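Local coordinates for mandelate racemase/muconate lactonizing enzyme-like protein (Rubrobacter xylanophilus DSM 9941, PDB 3CYJ) that is of unknown function but belongs by name and fold to the enolase superfamily, pairing an N-terminal capping domain with a TIM-type barrel that holds a sodium ion, at residues A[73-78]-A[114-119]; A[47-52]-A[348-353]; A[265-270]-A[284-289]. All coordinates share one frame; numbering follows the deposited sequence.

Contact 1 (A[73-78]-A[114-119])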
loop_
_atom_site.group_PDB
_atom_site.type_symbol
_atom_site.label_atom_id
_atom_site.label_comp_id
_atom_site.label_asym_id
_atom_site.label_seq_id
_atom_site.Cartn_x
_atom_site.Cartn_y
_atom_site.Cartn_z
ATOM N N SER A 73 -27.610 32.097 23.075
ATOM C CA SER A 73 -27.119 31.982 21.676
ATOM C C SER A 73 -28.138 32.429 20.648
ATOM O O SER A 73 -29.329 32.444 20.896
ATOM C CB SER A 73 -26.683 30.546 21.316
ATOM O OG SER A 73 -25.786 30.015 22.270
ATOM N N ASP A 74 -27.650 32.763 19.468
ATOM C CA ASP A 74 -28.527 33.059 18.371
ATOM C C ASP A 74 -29.365 31.848 17.998
ATOM O O ASP A 74 -28.840 30.813 17.531
ATOM C CB ASP A 74 -27.720 33.531 17.172
ATOM C CG ASP A 74 -28.574 33.708 15.923
ATOM O OD1 ASP A 74 -29.840 33.609 15.999
ATOM O OD2 ASP A 74 -27.964 33.941 14.854
ATOM N N ALA A 75 -30.684 32.000 18.167
ATOM C CA ALA A 75 -31.673 30.958 17.868
ATOM C C ALA A 75 -31.795 30.605 16.378
ATOM O O ALA A 75 -32.521 29.661 16.035
ATOM C CB ALA A 75 -33.041 31.339 18.438
ATOM N N LEU A 76 -31.100 31.326 15.498
ATOM C CA LEU A 76 -31.183 31.041 14.073
ATOM C C LEU A 76 -29.983 30.263 13.538
ATOM O O LEU A 76 -29.922 29.939 12.356
ATOM C CB LEU A 76 -31.300 32.344 13.287
ATOM C CG LEU A 76 -32.669 33.066 13.252
ATOM C CD1 LEU A 76 -32.663 34.114 12.108
ATOM C CD2 LEU A 76 -33.886 32.118 13.093
ATOM N N SER A 77 -29.007 29.962 14.395
ATOM C CA SER A 77 -27.780 29.352 13.916
ATOM C C SER A 77 -27.357 28.137 14.752
ATOM O O SER A 77 -26.335 28.173 15.409
ATOM C CB SER A 77 -26.649 30.381 13.915
ATOM O OG SER A 77 -26.848 31.286 12.862
ATOM N N PRO A 78 -28.131 27.054 14.705
ATOM C CA PRO A 78 -27.783 25.891 15.518
ATOM C C PRO A 78 -26.333 25.389 15.324
ATOM O O PRO A 78 -25.665 25.084 16.311
ATOM C CB PRO A 78 -28.832 24.850 15.107
ATOM C CG PRO A 78 -30.009 25.704 14.623
ATOM C CD PRO A 78 -29.446 26.929 14.054
ATOM N N ALA A 114 -36.672 25.896 13.055
ATOM C CA ALA A 114 -37.679 25.623 12.049
ATOM C C ALA A 114 -39.038 26.275 12.427
ATOM O O ALA A 114 -39.679 26.943 11.589
ATOM C CB ALA A 114 -37.820 24.107 11.852
ATOM N N ARG A 115 -39.437 26.060 13.687
ATOM C CA ARG A 115 -40.587 26.699 14.361
ATOM C C ARG A 115 -40.583 28.231 14.339
ATOM O O ARG A 115 -41.603 28.820 13.999
ATOM C CB ARG A 115 -40.783 26.158 15.788
ATOM C CG ARG A 115 -41.358 24.763 15.749
ATOM C CD ARG A 115 -41.252 24.011 17.059
ATOM N NE ARG A 115 -41.741 22.624 16.948
ATOM C CZ ARG A 115 -43.030 22.260 16.899
ATOM N NH1 ARG A 115 -43.986 23.177 16.892
ATOM N NH2 ARG A 115 -43.378 20.981 16.828
ATOM N N LEU A 116 -39.443 28.863 14.624
ATOM C CA LEU A 116 -39.318 30.324 14.510
ATOM C C LEU A 116 -39.541 30.799 13.085
ATOM O O LEU A 116 -39.958 31.945 12.852
ATOM C CB LEU A 116 -37.942 30.837 14.974
ATOM C CG LEU A 116 -37.604 30.786 16.465
ATOM C CD1 LEU A 116 -36.095 31.082 16.650
ATOM C CD2 LEU A 116 -38.529 31.740 17.282
ATOM N N LEU A 117 -39.240 29.919 12.132
ATOM C CA LEU A 117 -39.405 30.238 10.725
ATOM C C LEU A 117 -40.734 29.782 10.235
ATOM O O LEU A 117 -41.042 29.995 9.083
ATOM C CB LEU A 117 -38.347 29.552 9.888
ATOM C CG LEU A 117 -36.933 30.103 10.001
ATOM C CD1 LEU A 117 -36.082 29.515 8.898
ATOM C CD2 LEU A 117 -36.942 31.617 9.971
ATOM N N GLY A 118 -41.513 29.141 11.090
ATOM C CA GLY A 118 -42.800 28.639 10.686
ATOM C C GLY A 118 -42.733 27.531 9.635
ATOM O O GLY A 118 -43.676 27.388 8.862
ATOM N N LEU A 119 -41.675 26.699 9.636
ATOM C CA LEU A 119 -41.517 25.644 8.611
ATOM C C LEU A 119 -41.474 24.249 9.219
ATOM O O LEU A 119 -40.963 24.084 10.325
ATOM C CB LEU A 119 -40.223 25.862 7.820
ATOM C CG LEU A 119 -40.167 27.084 6.900
ATOM C CD1 LEU A 119 -38.825 27.229 6.237
ATOM C CD2 LEU A 119 -41.328 27.100 5.867
#

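Contact 2 (A[47-52]-A[348-353])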
loop_
_atom_site.group_PDB
_atom_site.type_symbol
_atom_site.label_atom_id
_atom_site.label_comp_id
_atom_site.label_asym_id
_atom_site.label_seq_id
_atom_site.Cartn_x
_atom_site.Cartn_y
_atom_site.Cartn_z
ATOM N N LYS A 47 -40.776 27.042 21.038
ATOM C CA LYS A 47 -40.088 25.939 21.716
ATOM C C LYS A 47 -39.713 24.730 20.826
ATOM O O LYS A 47 -40.541 24.120 20.167
ATOM C CB LYS A 47 -40.845 25.525 22.962
ATOM C CG LYS A 47 -40.821 24.035 23.283
ATOM C CD LYS A 47 -41.449 23.761 24.656
ATOM C CE LYS A 47 -42.965 23.427 24.595
ATOM N NZ LYS A 47 -43.296 22.186 23.790
ATOM N N GLY A 48 -38.440 24.397 20.784
ATOM C CA GLY A 48 -38.015 23.240 20.006
ATOM C C GLY A 48 -37.801 22.032 20.907
ATOM O O GLY A 48 -37.433 22.137 22.108
ATOM N N LEU A 49 -38.036 20.868 20.355
ATOM C CA LEU A 49 -37.582 19.711 21.082
ATOM C C LEU A 49 -36.691 18.745 20.264
ATOM O O LEU A 49 -36.799 18.639 19.031
ATOM C CB LEU A 49 -38.741 19.056 21.840
ATOM C CG LEU A 49 -39.395 17.803 21.311
ATOM C CD1 LEU A 49 -40.968 17.932 21.562
ATOM C CD2 LEU A 49 -38.973 17.661 19.860
ATOM N N GLY A 50 -35.767 18.109 20.987
ATOM C CA GLY A 50 -34.869 17.096 20.459
ATOM C C GLY A 50 -34.726 16.023 21.518
ATOM O O GLY A 50 -34.977 16.301 22.706
ATOM N N TYR A 51 -34.350 14.802 21.120
ATOM C CA TYR A 51 -34.152 13.751 22.104
ATOM C C TYR A 51 -33.027 12.798 21.701
ATOM O O TYR A 51 -32.539 12.845 20.572
ATOM C CB TYR A 51 -35.451 12.961 22.311
ATOM C CG TYR A 51 -35.997 12.345 21.017
ATOM C CD1 TYR A 51 -35.634 11.071 20.666
ATOM C CD2 TYR A 51 -36.885 13.060 20.157
ATOM C CE1 TYR A 51 -36.095 10.483 19.521
ATOM C CE2 TYR A 51 -37.359 12.471 18.957
ATOM C CZ TYR A 51 -36.951 11.161 18.660
ATOM O OH TYR A 51 -37.366 10.467 17.539
ATOM N N THR A 52 -32.623 11.928 22.629
ATOM C CA THR A 52 -31.715 10.848 22.271
ATOM C C THR A 52 -32.167 9.658 23.082
ATOM O O THR A 52 -33.019 9.814 23.964
ATOM C CB THR A 52 -30.202 11.241 22.544
ATOM O OG1 THR A 52 -29.323 10.285 21.933
ATOM C CG2 THR A 52 -29.904 11.406 24.068
ATOM N N PRO A 348 -45.152 22.612 11.852
ATOM C CA PRO A 348 -43.818 23.148 11.826
ATOM C C PRO A 348 -42.844 22.331 12.711
ATOM O O PRO A 348 -43.278 21.520 13.567
ATOM C CB PRO A 348 -44.005 24.562 12.408
ATOM C CG PRO A 348 -45.029 24.361 13.405
ATOM C CD PRO A 348 -45.962 23.272 12.891
ATOM N N GLY A 349 -41.550 22.560 12.484
ATOM C CA GLY A 349 -40.497 21.743 13.063
ATOM C C GLY A 349 -40.713 20.262 12.763
ATOM O O GLY A 349 -41.204 19.876 11.671
ATOM N N LEU A 350 -40.396 19.447 13.768
ATOM C CA LEU A 350 -40.569 18.007 13.728
ATOM C C LEU A 350 -42.033 17.601 13.782
ATOM O O LEU A 350 -42.377 16.430 13.564
ATOM C CB LEU A 350 -39.812 17.379 14.921
ATOM C CG LEU A 350 -38.254 17.405 14.843
ATOM C CD1 LEU A 350 -37.608 16.757 16.077
ATOM C CD2 LEU A 350 -37.761 16.729 13.520
ATOM N N GLY A 351 -42.896 18.563 14.123
ATOM C CA GLY A 351 -44.339 18.325 14.241
ATOM C C GLY A 351 -44.656 17.444 15.436
ATOM O O GLY A 351 -45.688 16.766 15.450
ATOM N N LEU A 352 -43.752 17.421 16.421
ATOM C CA LEU A 352 -43.899 16.535 17.588
ATOM C C LEU A 352 -44.252 17.320 18.866
ATOM O O LEU A 352 -43.631 18.351 19.179
ATOM C CB LEU A 352 -42.607 15.718 17.837
ATOM C CG LEU A 352 -42.164 14.591 16.881
ATOM C CD1 LEU A 352 -40.729 14.062 17.214
ATOM C CD2 LEU A 352 -43.188 13.422 16.754
ATOM N N GLU A 353 -45.253 16.832 19.595
ATOM C CA GLU A 353 -45.658 17.464 20.872
ATOM C C GLU A 353 -45.718 16.423 21.973
ATOM O O GLU A 353 -46.243 15.329 21.774
ATOM C CB GLU A 353 -46.990 18.219 20.725
#

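Contact 3 (A[265-270]-A[284-289])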
loop_
_atom_site.group_PDB
_atom_site.type_symbol
_atom_site.label_atom_id
_atom_site.label_comp_id
_atom_site.label_asym_id
_atom_site.label_seq_id
_atom_site.Cartn_x
_atom_site.Cartn_y
_atom_site.Cartn_z
ATOM N N ASP A 265 -20.224 -1.685 2.321
ATOM C CA ASP A 265 -21.059 -1.366 1.171
ATOM C C ASP A 265 -22.071 -0.264 1.515
ATOM O O ASP A 265 -22.503 0.495 0.627
ATOM C CB ASP A 265 -21.815 -2.613 0.675
ATOM C CG ASP A 265 -20.879 -3.801 0.387
ATOM O OD1 ASP A 265 -19.950 -3.639 -0.437
ATOM O OD2 ASP A 265 -21.049 -4.890 0.974
ATOM N N ILE A 266 -22.517 -0.216 2.771
ATOM C CA ILE A 266 -23.522 0.740 3.190
ATOM C C ILE A 266 -23.145 1.402 4.530
ATOM O O ILE A 266 -22.879 0.720 5.509
ATOM C CB ILE A 266 -24.956 0.093 3.309
ATOM C CG1 ILE A 266 -25.369 -0.590 1.999
ATOM C CG2 ILE A 266 -26.002 1.162 3.674
ATOM C CD1 ILE A 266 -26.756 -1.073 1.957
ATOM N N LEU A 267 -23.110 2.738 4.556
ATOM C CA LEU A 267 -22.715 3.456 5.737
ATOM C C LEU A 267 -23.959 3.823 6.543
ATOM O O LEU A 267 -24.979 4.224 5.968
ATOM C CB LEU A 267 -21.926 4.696 5.352
ATOM C CG LEU A 267 -21.421 5.602 6.508
ATOM C CD1 LEU A 267 -20.571 4.814 7.423
ATOM C CD2 LEU A 267 -20.538 6.681 6.035
ATOM N N GLN A 268 -23.881 3.677 7.865
ATOM C CA GLN A 268 -24.989 4.009 8.722
ATOM C C GLN A 268 -24.571 5.058 9.705
ATOM O O GLN A 268 -23.420 5.094 10.115
ATOM C CB GLN A 268 -25.416 2.804 9.538
ATOM C CG GLN A 268 -25.750 1.601 8.720
ATOM C CD GLN A 268 -26.017 0.393 9.575
ATOM O OE1 GLN A 268 -26.806 -0.433 9.209
ATOM N NE2 GLN A 268 -25.331 0.271 10.703
ATOM N N ALA A 269 -25.516 5.914 10.101
ATOM C CA ALA A 269 -25.324 6.734 11.279
ATOM C C ALA A 269 -26.678 6.961 11.979
ATOM O O ALA A 269 -27.743 6.698 11.429
ATOM C CB ALA A 269 -24.563 8.045 10.950
ATOM N N ASP A 270 -26.618 7.373 13.233
ATOM C CA ASP A 270 -27.805 7.528 14.055
ATOM C C ASP A 270 -27.858 8.990 14.416
ATOM O O ASP A 270 -26.969 9.497 15.092
ATOM C CB ASP A 270 -27.604 6.654 15.286
ATOM C CG ASP A 270 -28.752 6.728 16.303
ATOM O OD1 ASP A 270 -29.421 7.784 16.466
ATOM O OD2 ASP A 270 -28.934 5.722 16.994
ATOM N N ASP A 284 -23.560 13.119 3.783
ATOM C CA ASP A 284 -23.565 13.122 2.301
ATOM C C ASP A 284 -22.181 13.277 1.678
ATOM O O ASP A 284 -21.804 12.535 0.769
ATOM C CB ASP A 284 -24.401 14.286 1.795
ATOM C CG ASP A 284 -25.697 13.850 1.170
ATOM O OD1 ASP A 284 -25.823 12.652 0.881
ATOM O OD2 ASP A 284 -26.565 14.734 0.938
ATOM N N GLY A 285 -21.423 14.245 2.180
ATOM C CA GLY A 285 -20.082 14.484 1.710
ATOM C C GLY A 285 -19.217 13.270 1.890
ATOM O O GLY A 285 -18.382 12.979 1.037
ATOM N N ILE A 286 -19.398 12.529 2.985
ATOM C CA ILE A 286 -18.635 11.287 3.104
ATOM C C ILE A 286 -19.142 10.253 2.128
ATOM O O ILE A 286 -18.374 9.612 1.427
ATOM C CB ILE A 286 -18.590 10.715 4.546
ATOM C CG1 ILE A 286 -17.926 11.716 5.508
ATOM C CG2 ILE A 286 -17.853 9.411 4.550
ATOM C CD1 ILE A 286 -16.488 11.739 5.426
ATOM N N CYS A 287 -20.450 10.100 2.085
ATOM C CA CYS A 287 -21.046 9.071 1.265
ATOM C C CYS A 287 -20.900 9.334 -0.236
ATOM O O CYS A 287 -20.587 8.413 -0.973
ATOM C CB CYS A 287 -22.515 8.857 1.643
ATOM S SG CYS A 287 -22.626 7.952 3.221
ATOM N N ARG A 288 -21.176 10.552 -0.695
ATOM C CA ARG A 288 -20.999 10.864 -2.129
ATOM C C ARG A 288 -19.499 10.830 -2.515
ATOM O O ARG A 288 -19.140 10.367 -3.612
ATOM C CB ARG A 288 -21.604 12.240 -2.511
ATOM C CG ARG A 288 -23.059 12.513 -2.137
ATOM C CD ARG A 288 -24.002 11.483 -2.733
ATOM N NE ARG A 288 -23.974 11.433 -4.190
ATOM C CZ ARG A 288 -23.554 10.395 -4.914
ATOM N NH1 ARG A 288 -23.577 10.474 -6.252
ATOM N NH2 ARG A 288 -23.114 9.276 -4.334
ATOM N N GLY A 289 -18.626 11.317 -1.623
ATOM C CA GLY A 289 -17.173 11.239 -1.861
ATOM C C GLY A 289 -16.637 9.821 -2.053
ATOM O O GLY A 289 -15.710 9.608 -2.822
#

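Contact 1 (A[73-78]-A[114-119])
Leu116 reaches Ala75 because its CG stands beside the backbone N, anti to the carbonyl carbon (chi1 -70°), and its second torsion is extended (chi2 169°). That sends CD1 out from the last turn of helix 97-116 to Ala75 CB, 3.5 Å away. The same Leu116 methyl also lies near the carbonyl oxygen of Ala75. Leu76 has a similar shape, with chi1 near -77° and an extended chi2. Its CD2 lies 4.3 Å from Leu116 CD1 and 4.4 Å from Leu117 CD2. The side-chain contacts are all methyl on methyl. The segments belong to the N-terminal domain of an enolase-superfamily protein, where the loop between helices 57-70 and 78-88 meets the C-terminal end of helix 97-116. Asp74 OD1 takes the N-H of Leu76 in an Asx turn (Leu76 N to Asp74 OD1 2.7 Å), met from above the carboxylate plane, within a type I turn from Asp74 to Ser77. The helix finishes in a Schellman motif with Gly118 at positive phi. Pro6 also touches Ala75 and Leu116. Leu117 packs on Leu119 of the second subunit, and Leu119 on that subunit's Leu117.

Contact 2 (A[47-52]-A[348-353])
Leu49 meets the loop 348-353 with both of its methyl groups. Its CD1 meets Leu352 O at 3.6 Å, and its CD2 lies 4.1 Å from Leu350 CD1. Leu350 answers from its side: its CD1 also sits 3.6 Å from the backbone oxygen of Leu49. Leu350 CD1 thus touches both the backbone and the side chain of Leu49, and the two side chains meet at a slant. This is the tight part of the contact. Both torsions of Leu49 lie off the usual staggered values (chi1 102°, chi2 -140°).

Further along the strand the fit is plainer. Leu352 CD1 comes to the edge of the Tyr51 ring, near the ring plane, with Tyr51 CE2 4.1 Å away. The two side chains cross at about a right angle. The looser side is at the start of strand 46-53, where Lys47 is exposed to solvent. Glu353, at the far end of the loop segment, is partly exposed and modelled only as far as CB. Segment 348-353 begins with a type II' turn from Pro348 to Gly351, with Gly349 at positive phi. No hydrogen bond joins the segments directly. Instead Asp111 of helix 97-116 links them, accepting Leu49 N at OD2 and Leu350 N at OD1.

The contact joins the N-terminal domain to the barrel domain. Strand 46-53 is the outermost strand of its antiparallel sheet within this chain and pairs with strand 33-43. Leu350 also touches Ile107 of helix 97-116 and His305 of helix 300-306, while Phe330 of strand 330-331 packs on both Leu49 and Leu352.

Contact 3 (A[265-270]-A[284-289])
Leu267 and Cys287 bring together a strand and a helix of the TIM-type barrel in an enolase-like C-terminal domain. Strand 266-269 lies between the parallel strands 244-247 and 294-296, and helix 283-290 packs against the outside of the barrel, where Leu267 points. The CG of Leu267 is anti to the backbone N (chi1 180°), and chi2 of 58° turns CD2 onto the Cys287 sulfur, 3.7 Å away. Leu267 CB lies 4.0 Å from the same SG, so the sulfur rests against both the root and one branch of the leucine. Cys287 in turn holds SG beside its own backbone N, anti to the carbonyl carbon. Ile286 is placed differently. Its CB faces the strand, but CG1 and CD1 lead away, and CG2 alone makes the contact. The side chains of Leu267 and Ile286 meet at a slant. No hydrogen bond joins the segments. Leu257 and Leu260 of helix 254-261 also touch Leu267, and Phe294 of strand 294-296 touches Cys287. The CB atoms of Ile266 and Gln268 are directed away from the helix, to the barrel interior. Gln268 OE1 is hydrogen-bonded to Tyr219 OH, and its NE2 makes a weak bond to Glu221, a sodium ligand. On the helix side of the strand, Leu267 CD2 stands 4.1 Å from Ile286 CG2.

In the fold
Contacts 2 and 3 are buried, whereas contact 1 is only partly buried and lies farthest from the centre of the chain. Contact 1 stays within the N-terminal domain, contact 3 within the barrel domain, and contact 2 joins the two. Contacts 1 and 2 touch: Leu119 O lies 2.7 Å from Gly349 N, a probable hydrogen bond, and the side chain of Arg115 packs on the backbone oxygens of Lys47, Pro348 and Leu352. Contact 3 is apart, its centre about 25 Å from that of contact 2. None has a hydrogen bond across its two segments; contact 1 is aliphatic, contact 2 adds an aromatic edge, and contact 3 a thiol. Contacts 1 and 3 also meet the second subunit.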